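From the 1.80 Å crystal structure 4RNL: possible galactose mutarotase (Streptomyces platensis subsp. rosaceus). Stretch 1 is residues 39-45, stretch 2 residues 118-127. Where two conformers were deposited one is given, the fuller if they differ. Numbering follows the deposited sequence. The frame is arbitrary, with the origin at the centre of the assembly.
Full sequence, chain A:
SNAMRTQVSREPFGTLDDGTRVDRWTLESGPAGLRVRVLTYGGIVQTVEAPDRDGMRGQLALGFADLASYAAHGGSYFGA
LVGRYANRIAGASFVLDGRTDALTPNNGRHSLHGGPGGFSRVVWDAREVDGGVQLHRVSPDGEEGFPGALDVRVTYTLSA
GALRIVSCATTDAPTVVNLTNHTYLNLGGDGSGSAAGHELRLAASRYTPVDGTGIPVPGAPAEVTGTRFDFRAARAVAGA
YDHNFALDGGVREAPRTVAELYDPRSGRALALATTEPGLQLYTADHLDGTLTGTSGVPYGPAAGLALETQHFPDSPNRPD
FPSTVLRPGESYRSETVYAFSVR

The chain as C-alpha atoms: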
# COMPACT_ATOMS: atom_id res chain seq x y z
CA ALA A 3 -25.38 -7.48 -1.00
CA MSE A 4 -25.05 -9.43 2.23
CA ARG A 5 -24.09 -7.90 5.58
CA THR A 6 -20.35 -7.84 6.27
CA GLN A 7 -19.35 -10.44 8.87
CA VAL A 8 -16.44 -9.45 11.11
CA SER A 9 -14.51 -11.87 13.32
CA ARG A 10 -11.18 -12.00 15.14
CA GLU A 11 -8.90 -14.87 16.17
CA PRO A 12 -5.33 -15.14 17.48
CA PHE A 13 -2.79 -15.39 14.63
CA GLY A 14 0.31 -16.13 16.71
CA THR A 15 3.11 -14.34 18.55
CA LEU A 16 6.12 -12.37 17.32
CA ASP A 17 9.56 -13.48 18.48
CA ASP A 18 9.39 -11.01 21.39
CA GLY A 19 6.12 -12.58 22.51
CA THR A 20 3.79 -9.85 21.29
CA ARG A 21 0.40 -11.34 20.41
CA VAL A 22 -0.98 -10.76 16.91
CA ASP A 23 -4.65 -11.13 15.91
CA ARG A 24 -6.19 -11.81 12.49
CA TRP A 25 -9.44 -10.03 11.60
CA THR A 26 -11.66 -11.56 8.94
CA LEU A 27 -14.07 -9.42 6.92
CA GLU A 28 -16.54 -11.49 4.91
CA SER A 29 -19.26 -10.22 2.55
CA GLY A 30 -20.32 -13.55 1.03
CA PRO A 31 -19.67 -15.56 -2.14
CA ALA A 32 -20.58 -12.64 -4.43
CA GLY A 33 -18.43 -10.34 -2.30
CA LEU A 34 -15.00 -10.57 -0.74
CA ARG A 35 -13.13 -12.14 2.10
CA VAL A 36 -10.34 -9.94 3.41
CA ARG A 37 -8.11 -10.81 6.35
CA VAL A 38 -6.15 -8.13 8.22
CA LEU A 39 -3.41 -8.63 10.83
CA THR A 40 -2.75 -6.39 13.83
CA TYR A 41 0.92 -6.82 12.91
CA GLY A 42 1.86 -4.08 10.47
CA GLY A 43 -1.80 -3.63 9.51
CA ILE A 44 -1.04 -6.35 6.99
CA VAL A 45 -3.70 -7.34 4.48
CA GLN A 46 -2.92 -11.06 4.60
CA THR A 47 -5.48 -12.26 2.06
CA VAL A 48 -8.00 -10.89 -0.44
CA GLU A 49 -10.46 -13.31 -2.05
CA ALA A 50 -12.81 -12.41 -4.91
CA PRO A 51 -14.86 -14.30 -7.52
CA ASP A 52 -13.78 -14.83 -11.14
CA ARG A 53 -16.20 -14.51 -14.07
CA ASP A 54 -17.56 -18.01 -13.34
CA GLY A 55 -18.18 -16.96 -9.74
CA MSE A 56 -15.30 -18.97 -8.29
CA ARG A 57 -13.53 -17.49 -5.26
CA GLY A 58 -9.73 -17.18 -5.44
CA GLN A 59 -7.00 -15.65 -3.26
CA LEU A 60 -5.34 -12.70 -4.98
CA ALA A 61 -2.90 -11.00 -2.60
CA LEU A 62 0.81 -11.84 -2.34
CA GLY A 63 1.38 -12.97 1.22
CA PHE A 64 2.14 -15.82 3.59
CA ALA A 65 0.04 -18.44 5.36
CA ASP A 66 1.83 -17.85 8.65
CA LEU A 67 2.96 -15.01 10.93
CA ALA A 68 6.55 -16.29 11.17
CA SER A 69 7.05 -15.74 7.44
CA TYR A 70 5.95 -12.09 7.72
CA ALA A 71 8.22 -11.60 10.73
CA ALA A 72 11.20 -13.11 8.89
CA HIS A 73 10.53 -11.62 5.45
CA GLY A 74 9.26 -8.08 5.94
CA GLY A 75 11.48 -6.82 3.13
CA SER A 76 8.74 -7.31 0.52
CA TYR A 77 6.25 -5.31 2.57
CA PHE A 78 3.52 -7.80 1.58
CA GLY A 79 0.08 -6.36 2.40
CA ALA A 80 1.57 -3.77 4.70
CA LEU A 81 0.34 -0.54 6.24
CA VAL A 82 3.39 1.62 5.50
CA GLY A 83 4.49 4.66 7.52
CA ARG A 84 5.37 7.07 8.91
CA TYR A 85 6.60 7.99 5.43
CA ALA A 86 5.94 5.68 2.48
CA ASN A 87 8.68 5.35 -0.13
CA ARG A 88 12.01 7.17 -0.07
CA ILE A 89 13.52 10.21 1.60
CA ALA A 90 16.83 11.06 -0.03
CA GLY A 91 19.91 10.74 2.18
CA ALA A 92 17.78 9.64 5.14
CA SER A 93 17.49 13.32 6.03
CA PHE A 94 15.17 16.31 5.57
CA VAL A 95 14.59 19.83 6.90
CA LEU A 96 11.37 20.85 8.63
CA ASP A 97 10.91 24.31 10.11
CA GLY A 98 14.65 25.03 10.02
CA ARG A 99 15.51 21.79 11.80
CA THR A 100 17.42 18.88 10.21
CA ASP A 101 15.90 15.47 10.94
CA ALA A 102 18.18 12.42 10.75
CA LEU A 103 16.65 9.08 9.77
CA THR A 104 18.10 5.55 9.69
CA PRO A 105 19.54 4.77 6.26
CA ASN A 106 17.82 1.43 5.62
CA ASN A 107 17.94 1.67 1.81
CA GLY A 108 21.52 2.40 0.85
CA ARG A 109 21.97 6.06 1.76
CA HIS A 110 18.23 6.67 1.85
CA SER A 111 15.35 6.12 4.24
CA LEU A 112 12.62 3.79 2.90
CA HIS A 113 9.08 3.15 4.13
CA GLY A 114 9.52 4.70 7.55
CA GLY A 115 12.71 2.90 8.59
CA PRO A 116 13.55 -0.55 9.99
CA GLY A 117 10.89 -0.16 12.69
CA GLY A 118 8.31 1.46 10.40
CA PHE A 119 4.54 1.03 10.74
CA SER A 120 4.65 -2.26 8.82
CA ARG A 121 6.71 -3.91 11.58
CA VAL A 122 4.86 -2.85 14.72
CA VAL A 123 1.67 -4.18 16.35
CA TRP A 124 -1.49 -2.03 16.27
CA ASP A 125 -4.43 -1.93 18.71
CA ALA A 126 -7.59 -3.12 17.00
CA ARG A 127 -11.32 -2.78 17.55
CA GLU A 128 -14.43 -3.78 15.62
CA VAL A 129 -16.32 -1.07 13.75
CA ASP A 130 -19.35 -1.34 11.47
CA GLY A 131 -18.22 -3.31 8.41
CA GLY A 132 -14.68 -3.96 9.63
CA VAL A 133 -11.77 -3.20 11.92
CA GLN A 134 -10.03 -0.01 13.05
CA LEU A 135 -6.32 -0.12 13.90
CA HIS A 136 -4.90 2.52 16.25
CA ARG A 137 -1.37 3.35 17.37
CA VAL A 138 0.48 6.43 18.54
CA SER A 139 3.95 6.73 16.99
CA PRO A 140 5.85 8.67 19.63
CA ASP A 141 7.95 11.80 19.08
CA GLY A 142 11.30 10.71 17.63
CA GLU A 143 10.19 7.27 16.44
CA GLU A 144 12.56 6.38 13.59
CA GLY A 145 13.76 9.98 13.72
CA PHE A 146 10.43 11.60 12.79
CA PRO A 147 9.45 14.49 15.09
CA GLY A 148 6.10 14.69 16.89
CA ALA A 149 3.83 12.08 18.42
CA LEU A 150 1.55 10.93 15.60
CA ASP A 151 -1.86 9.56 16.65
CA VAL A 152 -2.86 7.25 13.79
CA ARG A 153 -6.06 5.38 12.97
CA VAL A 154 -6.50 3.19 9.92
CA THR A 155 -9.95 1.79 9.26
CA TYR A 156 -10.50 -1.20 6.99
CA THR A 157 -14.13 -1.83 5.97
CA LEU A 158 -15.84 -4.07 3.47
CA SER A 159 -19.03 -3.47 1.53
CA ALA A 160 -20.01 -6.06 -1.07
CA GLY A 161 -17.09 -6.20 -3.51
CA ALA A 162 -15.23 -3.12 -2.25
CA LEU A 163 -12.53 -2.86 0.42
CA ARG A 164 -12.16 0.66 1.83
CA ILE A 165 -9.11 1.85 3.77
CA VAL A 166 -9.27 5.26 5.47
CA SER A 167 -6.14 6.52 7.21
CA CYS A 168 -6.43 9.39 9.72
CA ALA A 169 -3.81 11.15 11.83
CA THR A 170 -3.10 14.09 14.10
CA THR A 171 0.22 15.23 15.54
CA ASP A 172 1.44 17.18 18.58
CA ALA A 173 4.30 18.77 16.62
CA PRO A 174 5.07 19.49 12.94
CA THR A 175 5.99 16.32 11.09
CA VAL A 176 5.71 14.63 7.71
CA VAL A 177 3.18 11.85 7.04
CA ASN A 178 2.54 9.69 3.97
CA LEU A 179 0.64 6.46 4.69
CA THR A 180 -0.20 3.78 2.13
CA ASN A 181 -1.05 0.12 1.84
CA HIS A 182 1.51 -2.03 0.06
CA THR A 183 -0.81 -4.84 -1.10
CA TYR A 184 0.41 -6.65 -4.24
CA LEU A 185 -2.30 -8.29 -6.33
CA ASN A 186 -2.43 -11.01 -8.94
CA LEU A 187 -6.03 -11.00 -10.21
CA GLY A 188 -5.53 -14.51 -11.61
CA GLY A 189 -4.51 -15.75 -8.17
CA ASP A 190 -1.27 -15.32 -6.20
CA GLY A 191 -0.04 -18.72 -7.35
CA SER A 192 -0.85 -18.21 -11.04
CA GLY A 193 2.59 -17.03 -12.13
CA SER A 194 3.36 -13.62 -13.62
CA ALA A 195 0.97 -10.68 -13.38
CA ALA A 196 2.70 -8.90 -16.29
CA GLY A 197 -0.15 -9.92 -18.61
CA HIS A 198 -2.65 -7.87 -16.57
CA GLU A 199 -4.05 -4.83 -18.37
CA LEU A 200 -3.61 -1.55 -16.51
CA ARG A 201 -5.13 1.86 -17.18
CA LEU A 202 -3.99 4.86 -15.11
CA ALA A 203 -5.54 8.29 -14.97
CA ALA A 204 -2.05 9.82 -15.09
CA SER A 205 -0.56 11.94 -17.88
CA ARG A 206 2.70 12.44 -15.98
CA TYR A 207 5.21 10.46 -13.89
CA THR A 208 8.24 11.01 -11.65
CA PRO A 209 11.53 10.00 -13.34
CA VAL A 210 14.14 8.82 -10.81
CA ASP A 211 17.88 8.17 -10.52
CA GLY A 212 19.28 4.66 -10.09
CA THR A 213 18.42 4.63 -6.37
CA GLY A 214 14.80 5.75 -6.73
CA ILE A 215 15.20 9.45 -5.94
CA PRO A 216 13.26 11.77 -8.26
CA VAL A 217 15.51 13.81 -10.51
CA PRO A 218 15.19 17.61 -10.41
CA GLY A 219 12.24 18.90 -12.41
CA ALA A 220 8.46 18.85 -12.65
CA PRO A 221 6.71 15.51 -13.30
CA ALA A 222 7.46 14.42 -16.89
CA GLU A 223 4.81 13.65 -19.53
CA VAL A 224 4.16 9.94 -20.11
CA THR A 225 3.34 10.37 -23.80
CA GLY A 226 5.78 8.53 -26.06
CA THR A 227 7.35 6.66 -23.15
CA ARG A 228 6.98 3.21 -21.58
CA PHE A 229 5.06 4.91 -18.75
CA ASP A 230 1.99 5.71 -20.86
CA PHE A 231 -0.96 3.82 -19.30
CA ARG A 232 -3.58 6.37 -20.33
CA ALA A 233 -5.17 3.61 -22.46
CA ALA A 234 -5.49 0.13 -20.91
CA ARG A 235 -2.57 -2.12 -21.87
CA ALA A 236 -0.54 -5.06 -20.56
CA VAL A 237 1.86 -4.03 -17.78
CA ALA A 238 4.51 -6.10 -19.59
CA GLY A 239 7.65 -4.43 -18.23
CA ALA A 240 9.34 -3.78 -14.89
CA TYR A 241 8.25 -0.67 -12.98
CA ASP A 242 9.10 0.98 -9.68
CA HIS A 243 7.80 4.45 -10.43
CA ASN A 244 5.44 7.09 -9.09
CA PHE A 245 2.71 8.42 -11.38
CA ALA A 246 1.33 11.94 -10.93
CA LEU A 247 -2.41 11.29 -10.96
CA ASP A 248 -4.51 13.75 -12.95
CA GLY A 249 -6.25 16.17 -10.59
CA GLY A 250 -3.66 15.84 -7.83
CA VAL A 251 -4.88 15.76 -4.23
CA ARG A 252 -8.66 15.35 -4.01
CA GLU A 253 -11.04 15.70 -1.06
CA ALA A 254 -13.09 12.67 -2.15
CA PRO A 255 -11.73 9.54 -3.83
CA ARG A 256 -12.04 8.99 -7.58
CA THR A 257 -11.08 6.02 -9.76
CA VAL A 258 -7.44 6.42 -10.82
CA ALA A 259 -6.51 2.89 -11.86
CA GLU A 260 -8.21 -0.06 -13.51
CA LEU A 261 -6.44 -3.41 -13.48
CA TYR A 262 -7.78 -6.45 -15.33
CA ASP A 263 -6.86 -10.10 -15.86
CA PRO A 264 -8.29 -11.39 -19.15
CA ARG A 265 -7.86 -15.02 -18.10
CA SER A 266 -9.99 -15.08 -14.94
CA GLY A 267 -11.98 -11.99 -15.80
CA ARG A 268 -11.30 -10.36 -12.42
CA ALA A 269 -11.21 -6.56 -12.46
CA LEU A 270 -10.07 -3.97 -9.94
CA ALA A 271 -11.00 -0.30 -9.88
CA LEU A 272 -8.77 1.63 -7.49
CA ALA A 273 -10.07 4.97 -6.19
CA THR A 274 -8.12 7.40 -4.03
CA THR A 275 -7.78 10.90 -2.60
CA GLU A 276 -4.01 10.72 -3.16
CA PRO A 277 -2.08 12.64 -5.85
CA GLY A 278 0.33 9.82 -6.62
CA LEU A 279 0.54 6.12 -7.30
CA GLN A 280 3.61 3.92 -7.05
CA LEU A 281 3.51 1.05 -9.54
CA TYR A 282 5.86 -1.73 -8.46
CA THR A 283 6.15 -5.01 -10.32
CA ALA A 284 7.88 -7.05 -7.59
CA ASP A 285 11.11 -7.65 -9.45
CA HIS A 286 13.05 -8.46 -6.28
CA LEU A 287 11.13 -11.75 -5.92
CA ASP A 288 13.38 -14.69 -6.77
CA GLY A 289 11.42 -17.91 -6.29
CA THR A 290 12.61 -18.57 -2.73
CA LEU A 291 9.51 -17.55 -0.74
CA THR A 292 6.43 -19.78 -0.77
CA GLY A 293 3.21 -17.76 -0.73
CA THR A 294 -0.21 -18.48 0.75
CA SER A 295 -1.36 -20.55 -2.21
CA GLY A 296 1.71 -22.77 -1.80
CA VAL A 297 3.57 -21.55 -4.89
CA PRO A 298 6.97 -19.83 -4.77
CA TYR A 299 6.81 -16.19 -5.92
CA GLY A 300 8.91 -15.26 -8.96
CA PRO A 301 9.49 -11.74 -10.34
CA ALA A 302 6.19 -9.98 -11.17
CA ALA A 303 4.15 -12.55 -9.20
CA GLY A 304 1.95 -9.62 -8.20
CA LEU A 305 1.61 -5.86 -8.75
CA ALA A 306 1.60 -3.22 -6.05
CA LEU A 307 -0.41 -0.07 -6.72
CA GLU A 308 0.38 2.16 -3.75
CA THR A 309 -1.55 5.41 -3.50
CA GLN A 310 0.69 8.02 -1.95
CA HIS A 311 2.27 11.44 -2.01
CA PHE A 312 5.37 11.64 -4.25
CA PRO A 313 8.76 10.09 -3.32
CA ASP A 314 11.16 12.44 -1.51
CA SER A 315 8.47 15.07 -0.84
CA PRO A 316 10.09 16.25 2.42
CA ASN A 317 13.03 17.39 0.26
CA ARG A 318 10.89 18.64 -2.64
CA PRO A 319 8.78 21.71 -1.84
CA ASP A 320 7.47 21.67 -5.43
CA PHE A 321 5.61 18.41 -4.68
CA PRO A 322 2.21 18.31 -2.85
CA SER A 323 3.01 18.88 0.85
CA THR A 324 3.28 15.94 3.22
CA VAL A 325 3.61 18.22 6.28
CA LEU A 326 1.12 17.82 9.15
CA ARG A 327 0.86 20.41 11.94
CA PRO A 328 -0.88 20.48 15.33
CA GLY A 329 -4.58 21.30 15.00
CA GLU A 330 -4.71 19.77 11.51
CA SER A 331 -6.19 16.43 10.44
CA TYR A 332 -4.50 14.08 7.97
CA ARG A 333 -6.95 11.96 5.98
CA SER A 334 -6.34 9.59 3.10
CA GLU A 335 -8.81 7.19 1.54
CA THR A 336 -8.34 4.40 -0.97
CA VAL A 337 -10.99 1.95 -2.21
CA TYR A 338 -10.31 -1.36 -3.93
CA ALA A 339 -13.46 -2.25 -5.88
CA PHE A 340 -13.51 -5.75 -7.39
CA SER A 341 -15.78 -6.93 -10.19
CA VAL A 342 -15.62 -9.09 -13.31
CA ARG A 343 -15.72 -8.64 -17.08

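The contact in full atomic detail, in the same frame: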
# COMPACT_ATOMS: atom_id res chain seq x y z
N LEU A 39 -4.16 -8.29 9.62
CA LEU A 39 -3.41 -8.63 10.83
C LEU A 39 -3.15 -7.39 11.66
O LEU A 39 -2.94 -6.31 11.10
CB LEU A 39 -2.06 -9.25 10.46
CG LEU A 39 -2.04 -10.36 9.41
CD1 LEU A 39 -0.61 -10.83 9.24
CD2 LEU A 39 -2.96 -11.52 9.82
N THR A 40 -3.13 -7.53 12.98
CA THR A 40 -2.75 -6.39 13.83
C THR A 40 -1.26 -6.11 13.71
O THR A 40 -0.79 -5.03 14.08
CB THR A 40 -3.13 -6.60 15.30
OG1 THR A 40 -2.49 -7.79 15.79
CG2 THR A 40 -4.63 -6.72 15.46
N TYR A 41 -0.50 -7.07 13.20
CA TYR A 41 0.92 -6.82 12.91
C TYR A 41 1.04 -6.07 11.60
O TYR A 41 0.64 -6.59 10.55
CB TYR A 41 1.69 -8.14 12.82
CG TYR A 41 3.17 -8.01 12.49
CD1 TYR A 41 4.03 -7.28 13.32
CD2 TYR A 41 3.72 -8.63 11.37
CE1 TYR A 41 5.38 -7.18 13.03
CE2 TYR A 41 5.07 -8.53 11.07
CZ TYR A 41 5.90 -7.80 11.90
OH TYR A 41 7.25 -7.69 11.61
N GLY A 42 1.58 -4.85 11.66
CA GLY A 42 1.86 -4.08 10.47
C GLY A 42 0.64 -3.76 9.62
O GLY A 42 0.77 -3.40 8.45
N GLY A 43 -0.55 -3.89 10.21
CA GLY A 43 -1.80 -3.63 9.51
C GLY A 43 -1.90 -4.43 8.23
O GLY A 43 -2.54 -4.03 7.26
N ILE A 44 -1.25 -5.59 8.22
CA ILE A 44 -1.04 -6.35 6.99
C ILE A 44 -2.34 -6.92 6.44
O ILE A 44 -3.10 -7.58 7.15
CB ILE A 44 -0.01 -7.48 7.22
CG1 ILE A 44 1.41 -6.90 7.26
CG2 ILE A 44 -0.09 -8.51 6.10
CD1 ILE A 44 2.41 -7.80 7.99
N VAL A 45 -2.61 -6.66 5.17
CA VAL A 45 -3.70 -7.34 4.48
C VAL A 45 -3.14 -8.70 4.06
O VAL A 45 -2.37 -8.80 3.08
CB VAL A 45 -4.19 -6.53 3.26
CG1 VAL A 45 -5.27 -7.30 2.51
CG2 VAL A 45 -4.71 -5.17 3.71
N GLY A 118 9.48 0.78 10.94
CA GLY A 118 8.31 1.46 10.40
C GLY A 118 6.99 0.82 10.79
O GLY A 118 6.96 -0.24 11.45
N PHE A 119 5.89 1.43 10.34
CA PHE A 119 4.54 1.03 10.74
C PHE A 119 4.22 -0.41 10.34
O PHE A 119 3.36 -1.05 10.93
CB PHE A 119 3.48 1.97 10.12
CG PHE A 119 3.45 3.38 10.71
CD1 PHE A 119 4.37 3.80 11.66
CD2 PHE A 119 2.45 4.27 10.31
CE1 PHE A 119 4.30 5.10 12.20
CE2 PHE A 119 2.38 5.57 10.83
CZ PHE A 119 3.31 5.98 11.78
N SER A 120 4.93 -0.91 9.33
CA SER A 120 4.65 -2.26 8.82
C SER A 120 5.25 -3.35 9.70
O SER A 120 5.00 -4.53 9.48
CB SER A 120 5.19 -2.41 7.41
OG SER A 120 6.59 -2.30 7.41
N ARG A 121 6.03 -2.95 10.71
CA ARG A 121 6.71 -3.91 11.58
C ARG A 121 6.43 -3.68 13.05
O ARG A 121 7.23 -4.05 13.91
CB ARG A 121 8.22 -3.87 11.33
CG ARG A 121 8.64 -4.40 9.96
CD ARG A 121 9.28 -3.31 9.13
NE ARG A 121 9.66 -3.79 7.80
CZ ARG A 121 10.90 -3.75 7.33
NH1 ARG A 121 11.89 -3.25 8.07
NH2 ARG A 121 11.15 -4.20 6.11
N VAL A 122 5.29 -3.04 13.34
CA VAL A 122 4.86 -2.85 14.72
C VAL A 122 3.42 -3.35 14.87
O VAL A 122 2.69 -3.47 13.87
CB VAL A 122 4.95 -1.37 15.16
CG1 VAL A 122 6.39 -0.88 15.10
CG2 VAL A 122 4.06 -0.50 14.29
N VAL A 123 3.02 -3.66 16.10
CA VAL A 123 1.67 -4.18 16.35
C VAL A 123 0.71 -3.04 16.71
O VAL A 123 1.03 -2.17 17.53
CB VAL A 123 1.67 -5.25 17.45
CG1 VAL A 123 0.26 -5.74 17.74
CG2 VAL A 123 2.54 -6.43 17.04
N TRP A 124 -0.46 -3.05 16.07
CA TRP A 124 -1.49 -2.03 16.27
C TRP A 124 -2.63 -2.53 17.17
O TRP A 124 -2.96 -3.72 17.16
CB TRP A 124 -2.06 -1.63 14.90
CG TRP A 124 -1.05 -0.93 14.03
CD1 TRP A 124 0.09 -1.46 13.50
CD2 TRP A 124 -1.09 0.44 13.61
NE1 TRP A 124 0.76 -0.50 12.77
CE2 TRP A 124 0.06 0.67 12.82
CE3 TRP A 124 -2.00 1.48 13.81
CZ2 TRP A 124 0.33 1.91 12.24
CZ3 TRP A 124 -1.73 2.72 13.23
CH2 TRP A 124 -0.57 2.92 12.46
N ASP A 125 -3.21 -1.62 17.95
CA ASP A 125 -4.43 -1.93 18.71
C ASP A 125 -5.56 -2.03 17.70
O ASP A 125 -5.59 -1.29 16.73
CB ASP A 125 -4.76 -0.81 19.70
CG ASP A 125 -3.79 -0.73 20.86
OD1 ASP A 125 -3.10 -1.73 21.12
OD2 ASP A 125 -3.73 0.34 21.51
N ALA A 126 -6.50 -2.94 17.94
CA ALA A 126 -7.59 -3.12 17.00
C ALA A 126 -8.93 -3.12 17.72
O ALA A 126 -9.05 -3.61 18.84
CB ALA A 126 -7.42 -4.43 16.22
N ARG A 127 -9.96 -2.59 17.05
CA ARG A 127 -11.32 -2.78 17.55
C ARG A 127 -12.31 -2.88 16.41
O ARG A 127 -12.10 -2.32 15.33
CB ARG A 127 -11.73 -1.65 18.50
CG ARG A 127 -11.83 -0.30 17.84
CD ARG A 127 -12.31 0.76 18.81
NE ARG A 127 -12.39 2.08 18.17
CZ ARG A 127 -13.52 2.62 17.71
NH1 ARG A 127 -14.67 1.97 17.82
NH2 ARG A 127 -13.49 3.82 17.14

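The contact is a short backbone-to-backbone junction, a single beta bridge between Tyr41 and Val123, extended by a tight glycine turn packed against carbonyl oxygens and by a few side chains closing around it. Together the two stretches bury 404 Å², summed over both sides, although touching residues are at least 76 positions apart in sequence.

The bridge rests on two hydrogen bonds that flank its central pair. Trp124 N donates to Thr40 O over 2.8 Å with an N-H...O angle of 172°, and Gly42 N donates to Val122 O, also over 2.8 Å, at 159°. Both are short and close to linear, and the CA atoms of Tyr41 and Val123 lie 4.4 Å apart between them. Thr40 O also receives a CA-H...O contact from Val123 CA at 3.5 Å, with an angle of 142° at the hydrogen.

Beyond the bridge, the first stretch reverses in a type I' turn from Tyr41 to Ile44, closed by the bond from Ile44 N to Tyr41 O at 3.2 Å. Gly42 and Gly43 occupy the turn's central positions with phi angles of 61° and 54°, values that favour glycine. At Gly42 the neighbouring stretch adds a steric reason: an ideal CB would lie 2.1 Å from Ser120 O, a clash. Without one, Gly42 CA approaches Phe119 O at 3.4 Å and Ser120 O at 3.3 Å in CA-H...O contacts, with angles of 163° and 137° at the hydrogen. The CA atoms of Gly42 and Ser120 are 3.7 Å apart. The other stretch offers no comparable obstruction at Gly43, where an ideal CB would remain 4.8 Å from Trp124 NE1; there the backbone conformation is the clearer argument for glycine.

Trp124 helps to shape the surface that receives the turn. Its chi1 of -66° (m) and chi2 of 66° accompany a hydrogen bond within its own stretch, from NE1 to Phe119 O, at 3.2 Å and 171°. The indole thereby links the bridge region to the segment that Gly42 CA touches, while Trp124 CD1 lies 4.1 Å from both Gly42 N and Gly43 N. Phe119 O thus meets both the indole NH and Gly42 CA.

Tyr41 is buried although its CA-to-CB bond points away from the other stretch. With chi1 at 179° (t), its ring comes back alongside that stretch: CE1 lies 3.7 Å from Arg121 C, and CZ is 4.2 Å from Ser120 O, which sits over one ring face. At the ring edge, Val123 CG2 makes an apolar contact with Tyr41 CD1 at 4.1 Å. The aliphatic part of Arg121 contributes through CG, 3.9 Å from Tyr41 OH.

Both branches of Thr40, a buried residue, meet the other stretch: CG2 packs on Ala126 CB at 3.7 Å, the small alanine side chain pointing toward the first stretch, and Thr40 OG1, whose hydrogen bonding is satisfied elsewhere in the structure, lies 3.9 Å from Val123 CG1.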